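Local atomic coordinates of erythrocyte binding antigen 140 (Plasmodium falciparum, PDB entry 4GF2), a protein that probably binds a host receptor on the erythrocyte surface, glycophorin C bearing sialic acid, through tandem Duffy-binding-like (DBL) domains during invasion by the malaria parasite. Residues W326-T331 / G338-P343; Q478-F483 / N564-E569; D488-K493 / K527-K532. The protein carries 3 engineered substitutions. One frame throughout, in Å; residues are numbered along the deposited sequence.

In the fold
All three contacts lie in the second DBL domain, with neighbouring centres about 15 Å apart. Contacts 1 and 2 are buried, whereas contact 3 is partly buried. Contact 1 joins two pieces of irregular loop by main-chain hydrogen bonds and a disulfide; contacts 2 and 3 are helix pairs that share helix 478-508 and meet mainly through side chains. Contact 2 is apolar and aromatic with one hydroxyl-to-carbonyl bond, while contact 3 adds a water-bridged charge pair to its aromatic packing. Contact 1 touches both others: Pro-342 packs on Trp-482 of contact 2, and Trp-326 reaches Asp-489 of contact 3 through a probable hydrogen bond.

Contact 1: residues W326-T331 / G338-P343; sequences WNCAGT and GTCEPP. Engineered in segment 326-331: Ala-329 (natural residue Thr).
A disulfide-pinned antiparallel bridge closes the loop ahead of helix 343-346 in the second DBL domain, and the Trp-326 side chain lies across its Pro-342/Pro-343 end. Both prolines sit over one face of the indole: Pro-343 CD is 3.4 Å from the five-membered ring centroid, 9° off the normal, and Pro-342 CA is 3.5 Å from that of the six-membered ring. These CH-pi contacts cover both halves of the indole, while Cys-340 O lies at its edge. NE1 probably hydrogen-bonds Asp-489 OD2, and Trp-486 meets the ring edge-to-face.

Asn-327 and Glu-341 form a hydrogen-bonded pair. Asn-327 N reaches Glu-341 O at 3.2 Å, on a lone pair, and Glu-341 N returns to Asn-327 O at 2.8 Å from above the carbonyl plane. Their side chains run side by side in the same direction, both with CG anti to the backbone N, so that ND2 of Asn-327 and OE1 of Glu-341 meet in a weak bond. Asn-327 OD1 turns back to accept from N of the engineered Ala-329 at 2.9 Å, an Asx turn. Beyond the pair, SG of Cys-328 and SG of Cys-340 are joined at 2.0 Å with a chi3 of 105°.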
loop_
_atom_site.group_PDB
_atom_site.type_symbol
_atom_site.label_atom_id
_atom_site.label_comp_id
_atom_site.label_asym_id
_atom_site.label_seq_id
_atom_site.Cartn_x
_atom_site.Cartn_y
_atom_site.Cartn_z
ATOM N N TRP A 326 -5.345 37.233 2.142
ATOM C CA TRP A 326 -6.458 36.324 2.352
ATOM C C TRP A 326 -7.383 36.418 1.150
ATOM O O TRP A 326 -7.593 37.499 0.603
ATOM C CB TRP A 326 -7.193 36.673 3.644
ATOM C CG TRP A 326 -6.447 36.224 4.858
ATOM C CD1 TRP A 326 -5.280 36.740 5.342
ATOM C CD2 TRP A 326 -6.808 35.157 5.738
ATOM N NE1 TRP A 326 -4.894 36.062 6.472
ATOM C CE2 TRP A 326 -5.816 35.082 6.735
ATOM C CE3 TRP A 326 -7.877 34.256 5.781
ATOM C CZ2 TRP A 326 -5.860 34.144 7.762
ATOM C CZ3 TRP A 326 -7.919 33.327 6.803
ATOM C CH2 TRP A 326 -6.916 33.278 7.779
ATOM N N ASN A 327 -7.917 35.278 0.731
ATOM C CA ASN A 327 -8.780 35.217 -0.437
ATOM C C ASN A 327 -10.243 35.079 -0.041
ATOM O O ASN A 327 -10.666 34.030 0.431
ATOM C CB ASN A 327 -8.362 34.050 -1.334
ATOM C CG ASN A 327 -9.288 33.856 -2.517
ATOM O OD1 ASN A 327 -10.062 34.745 -2.871
ATOM N ND2 ASN A 327 -9.214 32.688 -3.138
ATOM N N CYS A 328 -11.011 36.147 -0.243
ATOM C CA CYS A 328 -12.435 36.153 0.086
ATOM C C CYS A 328 -13.293 36.232 -1.177
ATOM O O CYS A 328 -14.423 36.714 -1.127
ATOM C CB CYS A 328 -12.776 37.353 0.982
ATOM S SG CYS A 328 -11.714 37.590 2.434
ATOM N N ALA A 329 -12.767 35.761 -2.304
ATOM C CA ALA A 329 -13.452 35.950 -3.584
ATOM C C ALA A 329 -13.320 34.773 -4.555
ATOM O O ALA A 329 -13.411 34.955 -5.766
ATOM C CB ALA A 329 -12.954 37.225 -4.246
ATOM N N GLY A 330 -13.111 33.572 -4.029
ATOM C CA GLY A 330 -13.043 32.387 -4.867
ATOM C C GLY A 330 -14.427 31.892 -5.249
ATOM O O GLY A 330 -15.431 32.481 -4.852
ATOM N N THR A 331 -14.485 30.812 -6.023
ATOM C CA THR A 331 -15.763 30.227 -6.425
ATOM C C THR A 331 -16.500 29.660 -5.216
ATOM O O THR A 331 -17.723 29.537 -5.224
ATOM C CB THR A 331 -15.572 29.108 -7.468
ATOM O OG1 THR A 331 -14.544 28.215 -7.028
ATOM C CG2 THR A 331 -15.177 29.692 -8.819
ATOM N N GLY A 338 -18.766 34.888 2.599
ATOM C CA GLY A 338 -18.226 35.398 3.849
ATOM C C GLY A 338 -16.950 34.697 4.286
ATOM O O GLY A 338 -16.289 35.124 5.232
ATOM N N THR A 339 -16.604 33.618 3.594
ATOM C CA THR A 339 -15.419 32.836 3.921
ATOM C C THR A 339 -14.149 33.486 3.375
ATOM O O THR A 339 -14.132 34.004 2.261
ATOM C CB THR A 339 -15.530 31.409 3.340
ATOM O OG1 THR A 339 -16.631 30.721 3.951
ATOM C CG2 THR A 339 -14.247 30.623 3.584
ATOM N N CYS A 340 -13.084 33.455 4.167
ATOM C CA CYS A 340 -11.787 33.949 3.722
ATOM C C CYS A 340 -10.740 32.846 3.841
ATOM O O CYS A 340 -10.432 32.377 4.936
ATOM C CB CYS A 340 -11.376 35.184 4.528
ATOM S SG CYS A 340 -12.342 36.663 4.135
ATOM N N GLU A 341 -10.202 32.433 2.702
ATOM C CA GLU A 341 -9.215 31.364 2.663
ATOM C C GLU A 341 -7.890 31.859 3.233
ATOM O O GLU A 341 -7.403 32.914 2.841
ATOM C CB GLU A 341 -9.029 30.888 1.222
ATOM C CG GLU A 341 -8.157 29.658 1.063
ATOM C CD GLU A 341 -8.016 29.239 -0.388
ATOM O OE1 GLU A 341 -8.478 29.994 -1.273
ATOM O OE2 GLU A 341 -7.444 28.158 -0.646
ATOM N N PRO A 342 -7.310 31.107 4.177
ATOM C CA PRO A 342 -6.000 31.501 4.706
ATOM C C PRO A 342 -4.902 31.295 3.671
ATOM O O PRO A 342 -4.971 30.339 2.897
ATOM C CB PRO A 342 -5.791 30.546 5.889
ATOM C CG PRO A 342 -7.135 29.970 6.182
ATOM C CD PRO A 342 -7.858 29.939 4.883
ATOM N N PRO A 343 -3.906 32.189 3.643
ATOM C CA PRO A 343 -2.756 32.006 2.751
ATOM C C PRO A 343 -2.140 30.619 2.892
ATOM O O PRO A 343 -1.725 30.013 1.905
ATOM C CB PRO A 343 -1.780 33.078 3.229
ATOM C CG PRO A 343 -2.662 34.169 3.753
ATOM C CD PRO A 343 -3.859 33.482 4.352
#

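Contact 2: residues Q478-F483 / N564-E569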
loop_
_atom_site.group_PDB
_atom_site.type_symbol
_atom_site.label_atom_id
_atom_site.label_comp_id
_atom_site.label_asym_id
_atom_site.label_seq_id
_atom_site.Cartn_x
_atom_site.Cartn_y
_atom_site.Cartn_z
ATOM N N GLN A 478 -14.319 24.062 9.797
ATOM C CA GLN A 478 -13.163 24.681 9.166
ATOM C C GLN A 478 -13.199 26.209 9.264
ATOM O O GLN A 478 -12.231 26.826 9.702
ATOM C CB GLN A 478 -13.095 24.248 7.703
ATOM C CG GLN A 478 -11.841 24.678 6.980
ATOM C CD GLN A 478 -11.748 24.062 5.603
ATOM O OE1 GLN A 478 -12.722 24.054 4.850
ATOM N NE2 GLN A 478 -10.581 23.520 5.271
ATOM N N PHE A 479 -14.311 26.813 8.859
ATOM C CA PHE A 479 -14.430 28.268 8.877
ATOM C C PHE A 479 -14.098 28.856 10.243
ATOM O O PHE A 479 -13.445 29.896 10.337
ATOM C CB PHE A 479 -15.836 28.707 8.486
ATOM C CG PHE A 479 -16.126 30.137 8.824
ATOM C CD1 PHE A 479 -15.542 31.163 8.102
ATOM C CD2 PHE A 479 -16.971 30.459 9.874
ATOM C CE1 PHE A 479 -15.803 32.482 8.414
ATOM C CE2 PHE A 479 -17.236 31.774 10.190
ATOM C CZ PHE A 479 -16.651 32.787 9.460
ATOM N N LEU A 480 -14.565 28.198 11.298
ATOM C CA LEU A 480 -14.307 28.659 12.655
ATOM C C LEU A 480 -12.812 28.607 12.959
ATOM O O LEU A 480 -12.274 29.496 13.621
ATOM C CB LEU A 480 -15.091 27.821 13.669
ATOM C CG LEU A 480 -16.612 28.004 13.647
ATOM C CD1 LEU A 480 -17.293 27.022 14.590
ATOM C CD2 LEU A 480 -16.987 29.431 14.010
ATOM N N ARG A 481 -12.142 27.570 12.467
ATOM C CA ARG A 481 -10.705 27.450 12.659
ATOM C C ARG A 481 -9.991 28.558 11.905
ATOM O O ARG A 481 -9.019 29.130 12.398
ATOM C CB ARG A 481 -10.206 26.091 12.177
ATOM C CG ARG A 481 -10.911 24.908 12.817
ATOM C CD ARG A 481 -10.152 23.616 12.572
ATOM N NE ARG A 481 -9.686 23.491 11.191
ATOM C CZ ARG A 481 -10.315 22.820 10.228
ATOM N NH1 ARG A 481 -11.461 22.194 10.468
ATOM N NH2 ARG A 481 -9.787 22.773 9.011
ATOM N N TRP A 482 -10.481 28.864 10.708
ATOM C CA TRP A 482 -9.863 29.877 9.865
ATOM C C TRP A 482 -10.077 31.266 10.438
ATOM O O TRP A 482 -9.161 32.083 10.456
ATOM C CB TRP A 482 -10.422 29.806 8.444
ATOM C CG TRP A 482 -9.974 28.598 7.708
ATOM C CD1 TRP A 482 -9.107 27.639 8.154
ATOM C CD2 TRP A 482 -10.358 28.208 6.385
ATOM N NE1 TRP A 482 -8.931 26.677 7.191
ATOM C CE2 TRP A 482 -9.688 27.003 6.097
ATOM C CE3 TRP A 482 -11.203 28.760 5.419
ATOM C CZ2 TRP A 482 -9.841 26.342 4.885
ATOM C CZ3 TRP A 482 -11.352 28.101 4.217
ATOM C CH2 TRP A 482 -10.674 26.905 3.959
ATOM N N PHE A 483 -11.296 31.524 10.899
ATOM C CA PHE A 483 -11.647 32.815 11.476
ATOM C C PHE A 483 -10.658 33.183 12.580
ATOM O O PHE A 483 -10.126 34.294 12.607
ATOM C CB PHE A 483 -13.068 32.766 12.043
ATOM C CG PHE A 483 -13.620 34.111 12.442
ATOM C CD1 PHE A 483 -13.002 35.287 12.045
ATOM C CD2 PHE A 483 -14.759 34.195 13.223
ATOM C CE1 PHE A 483 -13.515 36.516 12.416
ATOM C CE2 PHE A 483 -15.274 35.422 13.597
ATOM C CZ PHE A 483 -14.651 36.583 13.193
ATOM N N ASN A 564 -16.786 39.089 17.638
ATOM C CA ASN A 564 -15.576 39.742 18.126
ATOM C C ASN A 564 -15.148 39.209 19.492
ATOM O O ASN A 564 -13.992 39.357 19.891
ATOM C CB ASN A 564 -15.751 41.264 18.166
ATOM C CG ASN A 564 -16.941 41.698 18.995
ATOM O OD1 ASN A 564 -17.535 40.899 19.716
ATOM N ND2 ASN A 564 -17.295 42.976 18.897
ATOM N N VAL A 565 -16.079 38.582 20.204
ATOM C CA VAL A 565 -15.757 37.950 21.477
ATOM C C VAL A 565 -15.069 36.619 21.225
ATOM O O VAL A 565 -14.053 36.302 21.844
ATOM C CB VAL A 565 -17.013 37.722 22.335
ATOM C CG1 VAL A 565 -16.703 36.787 23.496
ATOM C CG2 VAL A 565 -17.560 39.052 22.839
ATOM N N TYR A 566 -15.632 35.841 20.310
ATOM C CA TYR A 566 -15.035 34.577 19.909
ATOM C C TYR A 566 -13.569 34.773 19.537
ATOM O O TYR A 566 -12.718 33.949 19.876
ATOM C CB TYR A 566 -15.809 33.984 18.733
ATOM C CG TYR A 566 -15.096 32.852 18.032
ATOM C CD1 TYR A 566 -15.251 31.539 18.454
ATOM C CD2 TYR A 566 -14.272 33.098 16.944
ATOM C CE1 TYR A 566 -14.601 30.501 17.810
ATOM C CE2 TYR A 566 -13.619 32.070 16.295
ATOM C CZ TYR A 566 -13.787 30.775 16.731
ATOM O OH TYR A 566 -13.133 29.755 16.081
ATOM N N LEU A 567 -13.272 35.871 18.850
ATOM C CA LEU A 567 -11.903 36.162 18.447
ATOM C C LEU A 567 -11.014 36.428 19.657
ATOM O O LEU A 567 -10.004 35.753 19.847
ATOM C CB LEU A 567 -11.855 37.362 17.500
ATOM C CG LEU A 567 -12.301 37.118 16.056
ATOM C CD1 LEU A 567 -12.156 38.393 15.244
ATOM C CD2 LEU A 567 -11.504 35.989 15.418
ATOM N N LYS A 568 -11.394 37.409 20.472
ATOM C CA LYS A 568 -10.587 37.797 21.628
ATOM C C LYS A 568 -10.249 36.598 22.509
ATOM O O LYS A 568 -9.210 36.581 23.167
ATOM C CB LYS A 568 -11.306 38.866 22.459
ATOM C CG LYS A 568 -10.613 40.226 22.473
ATOM C CD LYS A 568 -10.300 40.684 23.894
ATOM C CE LYS A 568 -9.240 39.810 24.547
ATOM N NZ LYS A 568 -8.928 40.237 25.938
ATOM N N GLU A 569 -11.124 35.598 22.519
ATOM C CA GLU A 569 -10.908 34.407 23.334
ATOM C C GLU A 569 -10.001 33.392 22.644
ATOM O O GLU A 569 -8.933 33.052 23.156
ATOM C CB GLU A 569 -12.243 33.749 23.683
ATOM C CG GLU A 569 -13.090 34.554 24.656
ATOM C CD GLU A 569 -14.311 33.794 25.131
ATOM O OE1 GLU A 569 -14.619 32.736 24.542
ATOM O OE2 GLU A 569 -14.962 34.251 26.097
#
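In the helical second DBL domain, the first turns of helix 478-508 meet the short helix 563-570 obliquely; the axes of 478-483 and 564-569 cross at -66° and approach to 11.1 Å, a spacing bridged by large side chains.

One hydrogen bond joins the two segments. Tyr-566, with CG anti to its backbone N, points at the other helix, and its OH donates to Leu-480 O at 2.6 Å. The hydroxyl comes in 53° above the carbonyl plane, not along a lone pair, and the carbonyl oxygen lies near the plane of the phenol ring. This tip-to-backbone bond satisfies a buried hydroxyl without a polar side chain as partner; Leu-480 CB also lies against Tyr-566 OH.

The aromatic rings of Phe-483 and Tyr-566 are close to parallel, at 19°, but displaced so far laterally, with centroids 5.8 Å apart, that only their rims meet. The nearest approach, Phe-483 CD2 to Tyr-566 CE2, is 3.9 Å.

Aliphatic packing completes the join. Leu-567 crosses Phe-483 at about a right angle and sets CD2 over one face of its ring, 3.8 Å from the centroid, in a CH-pi contact. Leu-567 CD1 is 3.7 Å from Phe-483 CZ, so both methyls lie on the same side of the ring, CD2 over the face and CD1 beyond its CE1-CZ rim. CD2 also lies 3.6 Å from Phe-483 O.

Helix 518-548 runs alongside: its Tyr-543 meets both the Tyr-566 ring and Leu-480, and its Tyr-536 touches Asn-564. Arg-481, directed away from helix 563-570, forms salt bridges to Asp-401 and Asp-404 of helix 388-407 and an NH1 hydrogen bond to Ile-476 O; helix 478-508 thus has helix 563-570 on one side and helix 388-407 on the side to which Arg-481 points.

Contact 3: residues D488-K493 / K527-K532; sequences DDFCEK and KWIDLK
Helices 478-508 and 518-548 form an antiparallel helix pair of the second DBL domain, the axes of 488-493 and 527-532 running at 162° and 12.1 Å apart; long side chains fill the interval.

Trp-528 is the first residue of 527-532 to make contact. With CG anti to its backbone N it extends toward the partner helix, and CH2, at the far rim of the indole, lies 3.8 Å from Phe-490 CD1. The six-membered ring and the Phe-490 ring are nearly parallel, at 10°, yet their centroids stand 5.7 Å apart, so they overlap little. CZ2 of the same indole rests 3.8 Å from Lys-493 CB, while the rest of the lysine chain bends away. Next in sequence, Ile-529 sends its CD1 to the edge of the Phe-490 ring, near its plane, 3.9 Å from CE1.

One turn on, Lys-532 packs its CG over the centre of the Trp-528 indole, 3.5 Å above the plane, and its CB lies against Phe-490 CD1. Bends at chi2 and chi3 swing the chain round so that its amine faces Asp-489. Glu-535 is a further salt-bridge partner of that amine. The direct ion pair is long; a water closes it, accepting from Lys-532 NZ at 2.7 Å and donating to Asp-489 OD2 at 2.4 Å.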
loop_
_atom_site.group_PDB
_atom_site.type_symbol
_atom_site.label_atom_id
_atom_site.label_comp_id
_atom_site.label_asym_id
_atom_site.label_seq_id
_atom_site.Cartn_x
_atom_site.Cartn_y
_atom_site.Cartn_z
ATOM N N ASP A 488 -5.535 35.918 14.848
ATOM C CA ASP A 488 -4.145 35.892 15.286
ATOM C C ASP A 488 -3.234 36.555 14.260
ATOM O O ASP A 488 -2.293 37.262 14.619
ATOM C CB ASP A 488 -3.680 34.456 15.530
ATOM C CG ASP A 488 -4.286 33.851 16.778
ATOM O OD1 ASP A 488 -4.673 34.619 17.682
ATOM O OD2 ASP A 488 -4.366 32.608 16.857
ATOM N N ASP A 489 -3.518 36.319 12.983
ATOM C CA ASP A 489 -2.718 36.887 11.908
ATOM C C ASP A 489 -2.879 38.400 11.879
ATOM O O ASP A 489 -1.909 39.130 11.699
ATOM C CB ASP A 489 -3.131 36.287 10.563
ATOM C CG ASP A 489 -2.349 36.867 9.401
ATOM O OD1 ASP A 489 -1.139 36.588 9.304
ATOM O OD2 ASP A 489 -2.944 37.596 8.580
ATOM N N PHE A 490 -4.109 38.863 12.065
ATOM C CA PHE A 490 -4.403 40.290 12.036
ATOM C C PHE A 490 -3.738 41.011 13.199
ATOM O O PHE A 490 -2.963 41.947 13.003
ATOM C CB PHE A 490 -5.915 40.524 12.077
ATOM C CG PHE A 490 -6.300 41.948 12.369
ATOM C CD1 PHE A 490 -6.116 42.938 11.420
ATOM C CD2 PHE A 490 -6.850 42.294 13.593
ATOM C CE1 PHE A 490 -6.470 44.249 11.685
ATOM C CE2 PHE A 490 -7.207 43.603 13.863
ATOM C CZ PHE A 490 -7.017 44.581 12.909
ATOM N N CYS A 491 -4.045 40.568 14.413
ATOM C CA CYS A 491 -3.479 41.171 15.613
ATOM C C CYS A 491 -1.955 41.206 15.544
ATOM O O CYS A 491 -1.337 42.212 15.889
ATOM C CB CYS A 491 -3.933 40.406 16.856
ATOM S SG CYS A 491 -5.716 40.487 17.148
ATOM N N GLU A 492 -1.356 40.108 15.093
ATOM C CA GLU A 492 0.096 40.021 14.992
ATOM C C GLU A 492 0.638 41.107 14.071
ATOM O O GLU A 492 1.470 41.916 14.478
ATOM C CB GLU A 492 0.521 38.645 14.476
ATOM C CG GLU A 492 2.027 38.485 14.304
ATOM C CD GLU A 492 2.420 37.112 13.787
ATOM O OE1 GLU A 492 1.517 36.313 13.458
ATOM O OE2 GLU A 492 3.635 36.832 13.709
ATOM N N LYS A 493 0.159 41.127 12.833
ATOM C CA LYS A 493 0.671 42.063 11.838
ATOM C C LYS A 493 0.364 43.505 12.235
ATOM O O LYS A 493 1.077 44.429 11.843
ATOM C CB LYS A 493 0.100 41.751 10.451
ATOM C CG LYS A 493 0.399 40.335 9.954
ATOM C CD LYS A 493 1.856 39.944 10.173
ATOM C CE LYS A 493 2.108 38.492 9.786
ATOM N NZ LYS A 493 3.498 38.062 10.106
ATOM N N LYS A 527 -4.331 51.581 3.447
ATOM C CA LYS A 527 -4.709 50.555 2.485
ATOM C C LYS A 527 -4.853 49.212 3.185
ATOM O O LYS A 527 -5.820 48.484 2.962
ATOM C CB LYS A 527 -3.659 50.444 1.380
ATOM C CG LYS A 527 -3.557 51.667 0.486
ATOM C CD LYS A 527 -4.778 51.804 -0.409
ATOM C CE LYS A 527 -4.665 53.014 -1.323
ATOM N NZ LYS A 527 -3.508 52.917 -2.256
ATOM N N TRP A 528 -3.885 48.890 4.037
ATOM C CA TRP A 528 -3.873 47.603 4.720
ATOM C C TRP A 528 -5.081 47.459 5.635
ATOM O O TRP A 528 -5.825 46.484 5.541
ATOM C CB TRP A 528 -2.583 47.424 5.528
ATOM C CG TRP A 528 -2.503 46.089 6.214
ATOM C CD1 TRP A 528 -2.203 44.889 5.637
ATOM C CD2 TRP A 528 -2.731 45.819 7.605
ATOM N NE1 TRP A 528 -2.233 43.890 6.580
ATOM C CE2 TRP A 528 -2.553 44.434 7.794
ATOM C CE3 TRP A 528 -3.070 46.613 8.704
ATOM C CZ2 TRP A 528 -2.699 43.826 9.041
ATOM C CZ3 TRP A 528 -3.215 46.006 9.942
ATOM C CH2 TRP A 528 -3.030 44.628 10.100
ATOM N N ILE A 529 -5.278 48.437 6.509
ATOM C CA ILE A 529 -6.316 48.349 7.529
ATOM C C ILE A 529 -7.714 48.304 6.919
ATOM O O ILE A 529 -8.610 47.649 7.454
ATOM C CB ILE A 529 -6.225 49.526 8.522
ATOM C CG1 ILE A 529 -7.022 49.216 9.791
ATOM C CG2 ILE A 529 -6.709 50.821 7.872
ATOM C CD1 ILE A 529 -6.491 48.029 10.572
ATOM N N ASP A 530 -7.903 48.997 5.801
ATOM C CA ASP A 530 -9.191 48.979 5.117
ATOM C C ASP A 530 -9.433 47.603 4.505
ATOM O O ASP A 530 -10.552 47.090 4.530
ATOM C CB ASP A 530 -9.256 50.064 4.039
ATOM C CG ASP A 530 -9.292 51.467 4.623
ATOM O OD1 ASP A 530 -9.585 51.608 5.831
ATOM O OD2 ASP A 530 -9.034 52.433 3.873
ATOM N N LEU A 531 -8.377 47.003 3.966
ATOM C CA LEU A 531 -8.480 45.678 3.379
ATOM C C LEU A 531 -8.858 44.659 4.446
ATOM O O LEU A 531 -9.706 43.796 4.221
ATOM C CB LEU A 531 -7.162 45.278 2.713
ATOM C CG LEU A 531 -7.098 43.841 2.188
ATOM C CD1 LEU A 531 -8.154 43.601 1.118
ATOM C CD2 LEU A 531 -5.708 43.521 1.655
ATOM N N LYS A 532 -8.230 44.764 5.612
ATOM C CA LYS A 532 -8.489 43.828 6.695
ATOM C C LYS A 532 -9.888 44.055 7.253
ATOM O O LYS A 532 -10.542 43.119 7.713
ATOM C CB LYS A 532 -7.445 43.974 7.807
ATOM C CG LYS A 532 -5.995 43.831 7.342
ATOM C CD LYS A 532 -5.716 42.496 6.662
ATOM C CE LYS A 532 -5.720 41.337 7.646
ATOM N NZ LYS A 532 -5.398 40.045 6.974
HETATM O O HOH W 1 -5.181 38.359 9.064
#